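Local coordinates for protein acetylene hydratase (Pelobacter acetylenicus, PDB 2E7Z) that catalyses the hydration of acetylene to acetaldehyde, a non-redox reaction, using a tungsten bis(molybdopterin guanine dinucleotide) cofactor and a [4Fe-4S] cluster, at residues Ile78-Ala83 with Glu491-Arg496; Ile110-Glu115 with Ala411-Ala416; Trp459-Val464 with Glu483-Ala488. All blocks are in the same frame, centred on the assembly; numbering follows the deposited sequence. Where two conformers were deposited one is given.

Interaction 1. Residues Ile78-Ala83 with Glu491-Arg496; sequences ISWDQA and EYYFIR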
loop_
_atom_site.group_PDB
_atom_site.type_symbol
_atom_site.label_atom_id
_atom_site.label_comp_id
_atom_site.label_asym_id
_atom_site.label_seq_id
_atom_site.Cartn_x
_atom_site.Cartn_y
_atom_site.Cartn_z
ATOM N N ILE A 78 20.236 8.731 -23.990
ATOM C CA ILE A 78 21.640 8.490 -23.629
ATOM C C ILE A 78 21.834 7.033 -23.238
ATOM O O ILE A 78 20.867 6.276 -23.163
ATOM C CB ILE A 78 22.222 9.466 -22.534
ATOM C CG1 ILE A 78 21.366 9.511 -21.263
ATOM C CG2 ILE A 78 22.509 10.861 -23.132
ATOM C CD1 ILE A 78 22.128 10.117 -20.072
ATOM N N SER A 79 23.080 6.641 -22.991
ATOM C CA SER A 79 23.396 5.268 -22.591
ATOM C C SER A 79 23.153 5.098 -21.106
ATOM O O SER A 79 23.183 6.075 -20.370
ATOM C CB SER A 79 24.875 4.960 -22.879
ATOM O OG SER A 79 25.746 5.793 -22.119
ATOM N N TRP A 80 22.933 3.860 -20.666
ATOM C CA TRP A 80 22.943 3.571 -19.214
ATOM C C TRP A 80 24.256 4.026 -18.558
ATOM O O TRP A 80 24.262 4.630 -17.492
ATOM C CB TRP A 80 22.734 2.081 -18.966
ATOM C CG TRP A 80 21.299 1.687 -18.877
ATOM C CD1 TRP A 80 20.507 1.224 -19.896
ATOM C CD2 TRP A 80 20.458 1.774 -17.713
ATOM N NE1 TRP A 80 19.215 0.988 -19.417
ATOM C CE2 TRP A 80 19.171 1.318 -18.084
ATOM C CE3 TRP A 80 20.678 2.173 -16.396
ATOM C CZ2 TRP A 80 18.117 1.231 -17.177
ATOM C CZ3 TRP A 80 19.610 2.090 -15.481
ATOM C CH2 TRP A 80 18.358 1.626 -15.877
ATOM N N ASP A 81 25.378 3.745 -19.229
ATOM C CA ASP A 81 26.676 4.068 -18.670
ATOM C C ASP A 81 26.819 5.578 -18.416
ATOM O O ASP A 81 27.268 6.003 -17.341
ATOM C CB ASP A 81 27.779 3.568 -19.632
ATOM C CG ASP A 81 29.185 3.710 -19.065
ATOM O OD1 ASP A 81 29.420 3.200 -17.951
ATOM O OD2 ASP A 81 30.067 4.306 -19.747
ATOM N N GLN A 82 26.432 6.386 -19.411
ATOM C CA GLN A 82 26.537 7.827 -19.269
ATOM C C GLN A 82 25.526 8.366 -18.251
ATOM O O GLN A 82 25.855 9.236 -17.435
ATOM C CB GLN A 82 26.371 8.529 -20.608
ATOM C CG GLN A 82 26.644 10.025 -20.524
ATOM C CD GLN A 82 28.110 10.365 -20.205
ATOM O OE1 GLN A 82 29.031 9.575 -20.458
ATOM N NE2 GLN A 82 28.328 11.560 -19.667
ATOM N N ALA A 83 24.302 7.832 -18.287
ATOM C CA ALA A 83 23.291 8.246 -17.312
ATOM C C ALA A 83 23.774 7.983 -15.897
ATOM O O ALA A 83 23.698 8.854 -15.061
ATOM C CB ALA A 83 21.968 7.517 -17.564
ATOM N N GLU A 491 15.999 -3.622 -11.553
ATOM C CA GLU A 491 16.210 -2.633 -10.517
ATOM C C GLU A 491 17.568 -2.807 -9.865
ATOM O O GLU A 491 18.186 -1.817 -9.460
ATOM C CB GLU A 491 15.104 -2.772 -9.472
ATOM C CG GLU A 491 15.028 -1.606 -8.509
ATOM C CD GLU A 491 13.985 -1.848 -7.422
ATOM O OE1 GLU A 491 13.435 -2.988 -7.382
ATOM O OE2 GLU A 491 13.724 -0.932 -6.605
ATOM N N TYR A 492 18.030 -4.056 -9.754
ATOM C CA TYR A 492 19.346 -4.276 -9.153
ATOM C C TYR A 492 20.477 -3.784 -10.026
ATOM O O TYR A 492 21.466 -3.262 -9.501
ATOM C CB TYR A 492 19.551 -5.748 -8.778
ATOM C CG TYR A 492 20.918 -5.967 -8.129
ATOM C CD1 TYR A 492 21.279 -5.290 -6.959
ATOM C CD2 TYR A 492 21.874 -6.793 -8.722
ATOM C CE1 TYR A 492 22.549 -5.451 -6.382
ATOM C CE2 TYR A 492 23.135 -6.967 -8.130
ATOM C CZ TYR A 492 23.462 -6.290 -6.988
ATOM O OH TYR A 492 24.711 -6.452 -6.456
ATOM N N TYR A 493 20.318 -3.916 -11.349
ATOM C CA TYR A 493 21.302 -3.338 -12.255
ATOM C C TYR A 493 21.517 -1.853 -11.930
ATOM O O TYR A 493 22.648 -1.414 -11.747
ATOM C CB TYR A 493 20.863 -3.524 -13.697
ATOM C CG TYR A 493 21.807 -2.922 -14.679
ATOM C CD1 TYR A 493 22.929 -3.630 -15.121
ATOM C CD2 TYR A 493 21.604 -1.628 -15.165
ATOM C CE1 TYR A 493 23.808 -3.060 -16.039
ATOM C CE2 TYR A 493 22.498 -1.050 -16.045
ATOM C CZ TYR A 493 23.593 -1.780 -16.466
ATOM O OH TYR A 493 24.470 -1.248 -17.378
ATOM N N PHE A 494 20.433 -1.082 -11.871
ATOM C CA PHE A 494 20.515 0.331 -11.528
ATOM C C PHE A 494 21.211 0.518 -10.174
ATOM O O PHE A 494 22.150 1.309 -10.070
ATOM C CB PHE A 494 19.095 0.962 -11.499
ATOM C CG PHE A 494 19.051 2.331 -10.865
ATOM C CD1 PHE A 494 19.777 3.386 -11.381
ATOM C CD2 PHE A 494 18.334 2.554 -9.686
ATOM C CE1 PHE A 494 19.757 4.649 -10.801
ATOM C CE2 PHE A 494 18.311 3.834 -9.095
ATOM C CZ PHE A 494 19.024 4.879 -9.671
ATOM N N ILE A 495 20.748 -0.191 -9.148
ATOM C CA ILE A 495 21.305 0.030 -7.808
ATOM C C ILE A 495 22.806 -0.313 -7.766
ATOM O O ILE A 495 23.615 0.449 -7.225
ATOM C CB ILE A 495 20.537 -0.825 -6.744
ATOM C CG1 ILE A 495 19.131 -0.267 -6.555
ATOM C CG2 ILE A 495 21.278 -0.857 -5.384
ATOM C CD1 ILE A 495 18.112 -1.321 -6.063
ATOM N N ARG A 496 23.183 -1.461 -8.326
ATOM C CA ARG A 496 24.577 -1.870 -8.266
ATOM C C ARG A 496 25.474 -0.910 -9.037
ATOM O O ARG A 496 26.566 -0.555 -8.586
ATOM C CB ARG A 496 24.777 -3.279 -8.808
ATOM C CG ARG A 496 26.201 -3.758 -8.535
ATOM C CD ARG A 496 26.541 -5.085 -9.192
ATOM N NE ARG A 496 27.725 -5.623 -8.497
ATOM C CZ ARG A 496 28.998 -5.369 -8.808
ATOM N NH1 ARG A 496 29.310 -4.648 -9.890
ATOM N NH2 ARG A 496 29.969 -5.893 -8.058
#
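The first turn of helix 80-98 faces the first turn of helix 491-501, with Trp80 CA 8.7 Å from Phe494 CA, and aromatic side chains fill the interval. Trp80 reaches toward the other helix and receives the edge of Tyr493 over one face of its indole. Tyr493 CE2 lies 3.7 Å from Trp80 CE3, displaced toward the rim of the ring. The six-membered ring of Trp80 and the Tyr493 ring stand at 89° with centroids 5.4 Å apart, a T-shaped stack. With CG of Tyr493 anti to its own N (chi1 178°), the phenol extends across to the indole, and Tyr493 OH ends 4.1 Å from Trp80 CB. Phe494 meets the indole through its CB, 4.2 Å from Trp80 CZ3, the two side chains crossing at about a right angle. The indole nitrogen is satisfied beyond this pair: Trp80 NE1 donates to Glu487 O, which helps set the turn of the ring. Ser79 is the N-cap of the first helix, its OG accepting from Gln82 N at 2.9 Å. Asp81, one residue on from the indole, adds a salt bridge to Arg501 of the partner helix. Against the aromatic contact runs the large mixed sheet: Trp80 and Phe494 both rest on Leu454, so both helix starts pack on strand 452-455, and the second also reaches Leu412 of 408-412, two strands over in the same sheet.

Interaction 2. Residues Ile110-Glu115 with Ala411-Ala416; sequences INQQSE and ALASNA. With MGD (2-amino-5,6-dimercapto-7-methyl-3,7,8a,9-tetrahydro-8-oxa-1,3,9,10-tetraaza-anthracen-4-one guanosine dinucleotide), chain E.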
loop_
_atom_site.group_PDB
_atom_site.type_symbol
_atom_site.label_atom_id
_atom_site.label_comp_id
_atom_site.label_asym_id
_atom_site.label_seq_id
_atom_site.Cartn_x
_atom_site.Cartn_y
_atom_site.Cartn_z
ATOM N N ILE A 110 6.861 -3.788 -4.553
ATOM C CA ILE A 110 6.023 -4.877 -5.066
ATOM C C ILE A 110 5.828 -4.807 -6.572
ATOM O O ILE A 110 5.516 -5.825 -7.190
ATOM C CB ILE A 110 4.668 -4.964 -4.308
ATOM C CG1 ILE A 110 4.112 -6.401 -4.284
ATOM C CG2 ILE A 110 3.644 -3.966 -4.841
ATOM C CD1 ILE A 110 4.952 -7.411 -3.454
ATOM N N ASN A 111 6.017 -3.619 -7.137
ATOM C CA ASN A 111 5.883 -3.492 -8.573
ATOM C C ASN A 111 7.084 -4.001 -9.361
ATOM O O ASN A 111 7.020 -4.075 -10.587
ATOM C CB ASN A 111 5.608 -2.034 -8.998
ATOM C CG ASN A 111 4.255 -1.517 -8.540
ATOM O OD1 ASN A 111 3.361 -2.290 -8.199
ATOM N ND2 ASN A 111 4.119 -0.203 -8.509
ATOM N N GLN A 112 8.186 -4.271 -8.661
ATOM C CA GLN A 112 9.477 -4.557 -9.287
ATOM C C GLN A 112 10.029 -5.912 -8.900
ATOM O O GLN A 112 10.536 -6.656 -9.726
ATOM C CB GLN A 112 10.472 -3.478 -8.878
ATOM C CG GLN A 112 10.060 -2.085 -9.359
ATOM C CD GLN A 112 10.945 -1.047 -8.750
ATOM O OE1 GLN A 112 11.948 -0.655 -9.340
ATOM N NE2 GLN A 112 10.602 -0.614 -7.543
ATOM N N GLN A 113 10.011 -6.182 -7.591
ATOM C CA GLN A 113 10.365 -7.507 -7.039
ATOM C C GLN A 113 11.712 -7.949 -7.604
ATOM O O GLN A 113 11.856 -9.096 -8.084
ATOM C CB GLN A 113 9.245 -8.509 -7.290
ATOM C CG GLN A 113 8.006 -8.017 -6.608
ATOM C CD GLN A 113 6.968 -9.091 -6.333
ATOM O OE1 GLN A 113 7.281 -10.205 -5.867
ATOM N NE2 GLN A 113 5.721 -8.745 -6.568
ATOM N N SER A 114 12.700 -7.046 -7.474
ATOM C CA SER A 114 13.987 -7.240 -8.109
ATOM C C SER A 114 15.201 -6.834 -7.291
ATOM O O SER A 114 16.302 -7.127 -7.724
ATOM C CB SER A 114 14.039 -6.481 -9.442
ATOM O OG SER A 114 13.171 -7.102 -10.377
ATOM N N GLU A 115 15.036 -6.205 -6.115
ATOM C CA GLU A 115 16.236 -5.713 -5.427
ATOM C C GLU A 115 16.592 -6.467 -4.146
ATOM O O GLU A 115 17.739 -6.393 -3.725
ATOM C CB GLU A 115 16.226 -4.191 -5.231
ATOM C CG GLU A 115 15.000 -3.552 -4.563
ATOM C CD GLU A 115 14.946 -3.620 -3.044
ATOM O OE1 GLU A 115 15.977 -3.851 -2.346
ATOM O OE2 GLU A 115 13.832 -3.383 -2.501
ATOM N N ALA A 411 12.550 8.084 -7.826
ATOM C CA ALA A 411 11.236 7.441 -7.895
ATOM C C ALA A 411 11.420 6.090 -8.557
ATOM O O ALA A 411 11.764 6.046 -9.757
ATOM C CB ALA A 411 10.236 8.303 -8.657
ATOM N N LEU A 412 11.188 4.997 -7.832
ATOM C CA LEU A 412 11.423 3.636 -8.324
ATOM C C LEU A 412 10.095 2.926 -8.390
ATOM O O LEU A 412 9.518 2.576 -7.370
ATOM C CB LEU A 412 12.409 2.870 -7.426
ATOM C CG LEU A 412 13.714 3.598 -7.100
ATOM C CD1 LEU A 412 14.562 2.831 -6.071
ATOM C CD2 LEU A 412 14.490 3.903 -8.353
ATOM N N ALA A 413 9.581 2.767 -9.618
ATOM C CA ALA A 413 8.236 2.236 -9.880
ATOM C C ALA A 413 7.202 2.943 -9.013
ATOM O O ALA A 413 6.341 2.318 -8.403
ATOM C CB ALA A 413 8.181 0.723 -9.729
ATOM N N SER A 414 7.295 4.271 -8.988
ATOM C CA SER A 414 6.441 5.088 -8.147
ATOM C C SER A 414 6.153 6.419 -8.825
ATOM O O SER A 414 7.067 7.220 -9.070
ATOM C CB SER A 414 7.144 5.301 -6.778
ATOM O OG SER A 414 6.459 6.278 -5.987
ATOM N N ASN A 415 4.874 6.631 -9.158
ATOM C CA ASN A 415 4.450 7.904 -9.721
ATOM C C ASN A 415 4.172 8.831 -8.543
ATOM O O ASN A 415 3.052 9.201 -8.236
ATOM C CB ASN A 415 3.225 7.671 -10.601
ATOM C CG ASN A 415 2.719 8.924 -11.268
ATOM O OD1 ASN A 415 3.413 9.929 -11.390
ATOM N ND2 ASN A 415 1.491 8.824 -11.776
ATOM N N ALA A 416 5.269 9.186 -7.881
ATOM C CA ALA A 416 5.256 9.872 -6.591
ATOM C C ALA A 416 4.478 11.180 -6.565
ATOM O O ALA A 416 3.807 11.487 -5.576
ATOM C CB ALA A 416 6.704 10.088 -6.074
HETATM P PB MGD E . 1.524 4.429 -8.822
HETATM O O1B MGD E . 1.542 5.686 -7.990
HETATM O O2B MGD E . 0.549 4.286 -9.932
HETATM O O3B MGD E . 1.322 3.127 -7.908
HETATM O O3A MGD E . 1.353 3.071 -5.397
HETATM P PA MGD E . 2.173 2.537 -6.679
HETATM O O1A MGD E . 2.074 1.048 -6.826
HETATM O O2A MGD E . 3.517 3.194 -6.593
HETATM O "O5'" MGD E . 3.019 4.273 -9.407
HETATM C "C5'" MGD E . 3.447 3.007 -9.879
HETATM C "C4'" MGD E . 4.434 3.283 -10.996
HETATM O "O4'" MGD E . 5.107 2.048 -11.281
HETATM C "C3'" MGD E . 3.775 3.656 -12.320
HETATM O "O3'" MGD E . 4.305 4.916 -12.764
HETATM C "C2'" MGD E . 4.100 2.515 -13.308
HETATM O "O2'" MGD E . 4.314 2.899 -14.681
HETATM C "C1'" MGD E . 5.365 1.968 -12.702
HETATM N N9 MGD E . 5.644 0.544 -12.941
HETATM C C8 MGD E . 4.758 -0.482 -12.963
HETATM N N7 MGD E . 5.390 -1.657 -13.108
HETATM C C5 MGD E . 6.714 -1.387 -13.105
HETATM C C6 MGD E . 7.948 -2.146 -13.212
HETATM O O6 MGD E . 7.937 -3.390 -13.321
HETATM N N1 MGD E . 9.089 -1.439 -13.146
HETATM C C2 MGD E . 9.170 -0.114 -13.090
HETATM N N2 MGD E . 10.400 0.473 -13.031
HETATM N N3 MGD E . 8.082 0.645 -12.998
HETATM C C4 MGD E . 6.870 0.051 -12.996
HETATM C C10 MGD E . 0.243 2.294 -4.946
HETATM C C11 MGD E . -0.103 2.793 -3.559
HETATM O O11 MGD E . -0.595 4.120 -3.741
HETATM C C12 MGD E . -1.152 1.907 -2.934
HETATM S S12 MGD E . -0.855 0.224 -2.870
HETATM C C13 MGD E . -2.261 2.430 -2.386
HETATM S S13 MGD E . -3.522 1.456 -1.786
HETATM C C14 MGD E . -2.496 3.905 -2.277
HETATM N N15 MGD E . -3.550 4.362 -3.169
HETATM C C16 MGD E . -3.715 5.716 -3.182
HETATM C C17 MGD E . -5.002 6.391 -3.399
HETATM O O17 MGD E . -6.046 5.725 -3.576
HETATM N N18 MGD E . -5.012 7.739 -3.388
HETATM C C19 MGD E . -3.901 8.492 -3.187
HETATM N N19 MGD E . -3.976 9.839 -3.195
HETATM N N20 MGD E . -2.696 7.937 -3.010
HETATM C C21 MGD E . -2.556 6.605 -2.984
HETATM N N22 MGD E . -1.350 6.072 -2.773
HETATM C C23 MGD E . -1.181 4.651 -2.556
#
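Asn111, Gln112 and Ala413 together line one face of the cofactor's guanine: Ala413 CB sits 3.3 Å from MGD N3, with Gln112 CG and Asn111 CB on the same side of the base, against its six- and five-membered rings respectively. The methyl of Ala413 also lies over a face of the Gln112 amide, with Ala413 CB 3.4 Å from Gln112 CD. The amide end of Gln112 passes on toward Leu412, but its NE2 finds its hydrogen bond at Thr108 O, just before the segment. Gln112 leaves the backbone with CG anti to the carbonyl carbon (chi1 -62°) and is extended beyond it, which lays the chain along the methyl. Asn111 ND2 serves two acceptors: MGD O1A of the pyrophosphate at 2.9 Å, and, weakly, Ala413 O at 3.4 Å. One amide thus bridges, weakly on the protein side, between the cofactor and the loop after strand 408-412. From that loop Asn415 N donates to the ester oxygen MGD O5' at 3.0 Å, so the base is packed against and the pyrophosphate linkage is hydrogen-bonded. Both loops follow parallel strands, 103-107 and 408-412, which lie side by side in the mixed sheet. Binding a dinucleotide at the C-terminal ends of parallel strands is characteristic of Rossmann-like alpha/beta domains. Strand 435-440 flanks the other side of 408-412, placing Tyr439 against Gln112 and Leu412, while Gln112 also touches Glu491 of helix 491-501.

Interaction 3. Residues Trp459-Val464 with Glu483-Ala488; sequences WLERPV and EPAGEA. With MGD (2-amino-5,6-dimercapto-7-methyl-3,7,8a,9-tetrahydro-8-oxa-1,3,9,10-tetraaza-anthracen-4-one guanosine dinucleotide), chain E.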
loop_
_atom_site.group_PDB
_atom_site.type_symbol
_atom_site.label_atom_id
_atom_site.label_comp_id
_atom_site.label_asym_id
_atom_site.label_seq_id
_atom_site.Cartn_x
_atom_site.Cartn_y
_atom_site.Cartn_z
ATOM N N TRP A 459 7.172 -7.346 -15.793
ATOM C CA TRP A 459 7.012 -8.646 -15.142
ATOM C C TRP A 459 7.051 -9.865 -16.077
ATOM O O TRP A 459 7.275 -10.974 -15.612
ATOM C CB TRP A 459 5.770 -8.664 -14.233
ATOM C CG TRP A 459 4.423 -8.559 -14.878
ATOM C CD1 TRP A 459 3.672 -7.425 -15.015
ATOM C CD2 TRP A 459 3.605 -9.647 -15.342
ATOM N NE1 TRP A 459 2.443 -7.745 -15.600
ATOM C CE2 TRP A 459 2.386 -9.100 -15.793
ATOM C CE3 TRP A 459 3.789 -11.036 -15.418
ATOM C CZ2 TRP A 459 1.359 -9.900 -16.310
ATOM C CZ3 TRP A 459 2.766 -11.816 -15.913
ATOM C CH2 TRP A 459 1.575 -11.248 -16.356
ATOM N N LEU A 460 6.811 -9.673 -17.371
ATOM C CA LEU A 460 6.916 -10.776 -18.340
ATOM C C LEU A 460 8.373 -10.950 -18.806
ATOM O O LEU A 460 8.654 -11.785 -19.675
ATOM C CB LEU A 460 5.969 -10.534 -19.549
ATOM C CG LEU A 460 4.488 -10.753 -19.224
ATOM C CD1 LEU A 460 3.631 -10.173 -20.381
ATOM C CD2 LEU A 460 4.188 -12.237 -19.027
ATOM N N GLU A 461 9.287 -10.153 -18.236
ATOM C CA GLU A 461 10.676 -10.120 -18.680
ATOM C C GLU A 461 11.666 -10.452 -17.572
ATOM O O GLU A 461 12.874 -10.170 -17.703
ATOM C CB GLU A 461 11.028 -8.735 -19.232
ATOM C CG GLU A 461 10.115 -8.255 -20.369
ATOM C CD GLU A 461 10.326 -6.787 -20.724
ATOM O OE1 GLU A 461 10.853 -6.012 -19.876
ATOM O OE2 GLU A 461 9.960 -6.419 -21.860
ATOM N N ARG A 462 11.191 -11.043 -16.475
ATOM C CA ARG A 462 12.081 -11.243 -15.338
ATOM C C ARG A 462 11.720 -12.442 -14.477
ATOM O O ARG A 462 10.538 -12.735 -14.279
ATOM C CB ARG A 462 12.099 -9.973 -14.470
ATOM C CG ARG A 462 10.733 -9.619 -13.811
ATOM C CD ARG A 462 10.803 -8.232 -13.208
ATOM N NE ARG A 462 9.536 -7.816 -12.610
ATOM C CZ ARG A 462 9.034 -6.581 -12.719
ATOM N NH1 ARG A 462 7.886 -6.277 -12.132
ATOM N NH2 ARG A 462 9.702 -5.635 -13.385
ATOM N N PRO A 463 12.739 -13.093 -13.906
ATOM C CA PRO A 463 12.460 -14.093 -12.873
ATOM C C PRO A 463 12.205 -13.374 -11.546
ATOM O O PRO A 463 12.705 -12.260 -11.352
ATOM C CB PRO A 463 13.771 -14.851 -12.782
ATOM C CG PRO A 463 14.817 -13.808 -13.058
ATOM C CD PRO A 463 14.191 -12.889 -14.100
ATOM N N VAL A 464 11.465 -14.003 -10.651
ATOM C CA VAL A 464 11.288 -13.479 -9.290
ATOM C C VAL A 464 11.253 -14.617 -8.286
ATOM O O VAL A 464 10.568 -15.618 -8.497
ATOM C CB VAL A 464 9.950 -12.679 -9.143
ATOM C CG1 VAL A 464 9.792 -12.150 -7.709
ATOM C CG2 VAL A 464 9.881 -11.520 -10.114
ATOM N N GLU A 483 13.354 -11.960 -22.771
ATOM C CA GLU A 483 14.363 -10.977 -22.419
ATOM C C GLU A 483 13.706 -9.598 -22.437
ATOM O O GLU A 483 12.773 -9.365 -23.211
ATOM C CB GLU A 483 15.514 -11.020 -23.438
ATOM C CG GLU A 483 16.397 -12.278 -23.343
ATOM C CD GLU A 483 17.219 -12.381 -22.055
ATOM O OE1 GLU A 483 17.522 -11.340 -21.422
ATOM O OE2 GLU A 483 17.579 -13.522 -21.678
ATOM N N PRO A 484 14.193 -8.669 -21.601
ATOM C CA PRO A 484 13.603 -7.330 -21.641
ATOM C C PRO A 484 13.762 -6.648 -22.997
ATOM O O PRO A 484 14.790 -6.778 -23.667
ATOM C CB PRO A 484 14.368 -6.549 -20.571
ATOM C CG PRO A 484 15.432 -7.447 -20.043
ATOM C CD PRO A 484 15.245 -8.820 -20.577
ATOM N N ALA A 485 12.744 -5.890 -23.368
ATOM C CA ALA A 485 12.778 -5.136 -24.630
ATOM C C ALA A 485 13.767 -3.977 -24.564
ATOM O O ALA A 485 14.048 -3.427 -23.495
ATOM C CB ALA A 485 11.396 -4.639 -24.989
ATOM N N GLY A 486 14.322 -3.621 -25.719
ATOM C CA GLY A 486 15.178 -2.448 -25.848
ATOM C C GLY A 486 16.318 -2.504 -24.853
ATOM O O GLY A 486 16.960 -3.555 -24.689
ATOM N N GLU A 487 16.537 -1.392 -24.141
ATOM C CA GLU A 487 17.570 -1.316 -23.121
ATOM C C GLU A 487 16.945 -1.283 -21.726
ATOM O O GLU A 487 17.544 -0.745 -20.796
ATOM C CB GLU A 487 18.460 -0.086 -23.351
ATOM C CG GLU A 487 19.572 -0.335 -24.359
ATOM C CD GLU A 487 20.741 -1.049 -23.720
ATOM O OE1 GLU A 487 21.485 -0.408 -22.935
ATOM O OE2 GLU A 487 20.908 -2.260 -24.002
ATOM N N ALA A 488 15.769 -1.888 -21.569
ATOM C CA ALA A 488 15.175 -1.956 -20.206
ATOM C C ALA A 488 16.044 -2.832 -19.314
ATOM O O ALA A 488 16.564 -3.859 -19.740
ATOM C CB ALA A 488 13.774 -2.497 -20.314
HETATM P PB MGD E . 1.524 4.429 -8.822
HETATM O O1B MGD E . 1.542 5.686 -7.990
HETATM O O2B MGD E . 0.549 4.286 -9.932
HETATM O O3B MGD E . 1.322 3.127 -7.908
HETATM O O3A MGD E . 1.353 3.071 -5.397
HETATM P PA MGD E . 2.173 2.537 -6.679
HETATM O O1A MGD E . 2.074 1.048 -6.826
HETATM O O2A MGD E . 3.517 3.194 -6.593
HETATM O "O5'" MGD E . 3.019 4.273 -9.407
HETATM C "C5'" MGD E . 3.447 3.007 -9.879
HETATM C "C4'" MGD E . 4.434 3.283 -10.996
HETATM O "O4'" MGD E . 5.107 2.048 -11.281
HETATM C "C3'" MGD E . 3.775 3.656 -12.320
HETATM O "O3'" MGD E . 4.305 4.916 -12.764
HETATM C "C2'" MGD E . 4.100 2.515 -13.308
HETATM O "O2'" MGD E . 4.314 2.899 -14.681
HETATM C "C1'" MGD E . 5.365 1.968 -12.702
HETATM N N9 MGD E . 5.644 0.544 -12.941
HETATM C C8 MGD E . 4.758 -0.482 -12.963
HETATM N N7 MGD E . 5.390 -1.657 -13.108
HETATM C C5 MGD E . 6.714 -1.387 -13.105
HETATM C C6 MGD E . 7.948 -2.146 -13.212
HETATM O O6 MGD E . 7.937 -3.390 -13.321
HETATM N N1 MGD E . 9.089 -1.439 -13.146
HETATM C C2 MGD E . 9.170 -0.114 -13.090
HETATM N N2 MGD E . 10.400 0.473 -13.031
HETATM N N3 MGD E . 8.082 0.645 -12.998
HETATM C C4 MGD E . 6.870 0.051 -12.996
HETATM C C10 MGD E . 0.243 2.294 -4.946
HETATM C C11 MGD E . -0.103 2.793 -3.559
HETATM O O11 MGD E . -0.595 4.120 -3.741
HETATM C C12 MGD E . -1.152 1.907 -2.934
HETATM S S12 MGD E . -0.855 0.224 -2.870
HETATM C C13 MGD E . -2.261 2.430 -2.386
HETATM S S13 MGD E . -3.522 1.456 -1.786
HETATM C C14 MGD E . -2.496 3.905 -2.277
HETATM N N15 MGD E . -3.550 4.362 -3.169
HETATM C C16 MGD E . -3.715 5.716 -3.182
HETATM C C17 MGD E . -5.002 6.391 -3.399
HETATM O O17 MGD E . -6.046 5.725 -3.576
HETATM N N18 MGD E . -5.012 7.739 -3.388
HETATM C C19 MGD E . -3.901 8.492 -3.187
HETATM N N19 MGD E . -3.976 9.839 -3.195
HETATM N N20 MGD E . -2.696 7.937 -3.010
HETATM C C21 MGD E . -2.556 6.605 -2.984
HETATM N N22 MGD E . -1.350 6.072 -2.773
HETATM C C23 MGD E . -1.181 4.651 -2.556
#
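Glu461 lays its carboxylate against the backbone of Pro484 and Ala485. Glu461 CD is 3.4 Å from Pro484 CA, Glu461 OE1 lies 3.6 Å from Pro484 CB, and Ala485 N gives a weak hydrogen bond to Glu461 OE2 at 3.2 Å. The glutamate chain is extended beyond CG (chi2 170°), carrying the acid across the proline. Its charge is met from outside: OE2 makes salt bridges to Arg53 and Arg58, which would tend to keep the buried acid ionised, and OE1 accepts from His458 N. Replacing Glu461 by an alanine would probably leave Ala485 N without this acceptor and Arg53 and Arg58 without the anion they share. Next in the chain, Arg462 leads away from 483-488 to the cofactor. MGD O6 lies at the edge of its guanidinium and is gripped twice, by Arg462 NH1 at 3.1 Å and Arg462 NH2 at 2.9 Å. Asp457 forms a salt bridge with NH2, Gln7 accepts from NH1, and Trp459 N lies over a face of the group; together they hold it at the guanine carbonyl. Ala485 also opens a type II' turn, closed by Ala488 N to Ala485 O at 3.0 Å. The contact joins the loop after strand 452-455 to the one leading into helix 491-501; helix 49-53 packs on Leu460 and Ala485, and helix 513-520 on Pro463.

Interactions 1 and 2 are buried, whereas interaction 3 is partly buried, with Glu483 and the turn residue Gly486 exposed. Their chemistry follows place: aromatic stacking between helices in interaction 1, amides and a methyl against a nucleotide base in interaction 2, a carboxylate on backbone in interaction 3. Interactions 2 and 3 hold the same cofactor, one at a face of the guanine and the pyrophosphate, the other at the base's carbonyl; Arg462 NH1 also bonds weakly to Asn111 O. Helix 491-501 belongs to interaction 1 and borders interaction 2, and the loop leading into it belongs to interaction 3. Both later contacts nest within the chain loop that interaction 1 closes.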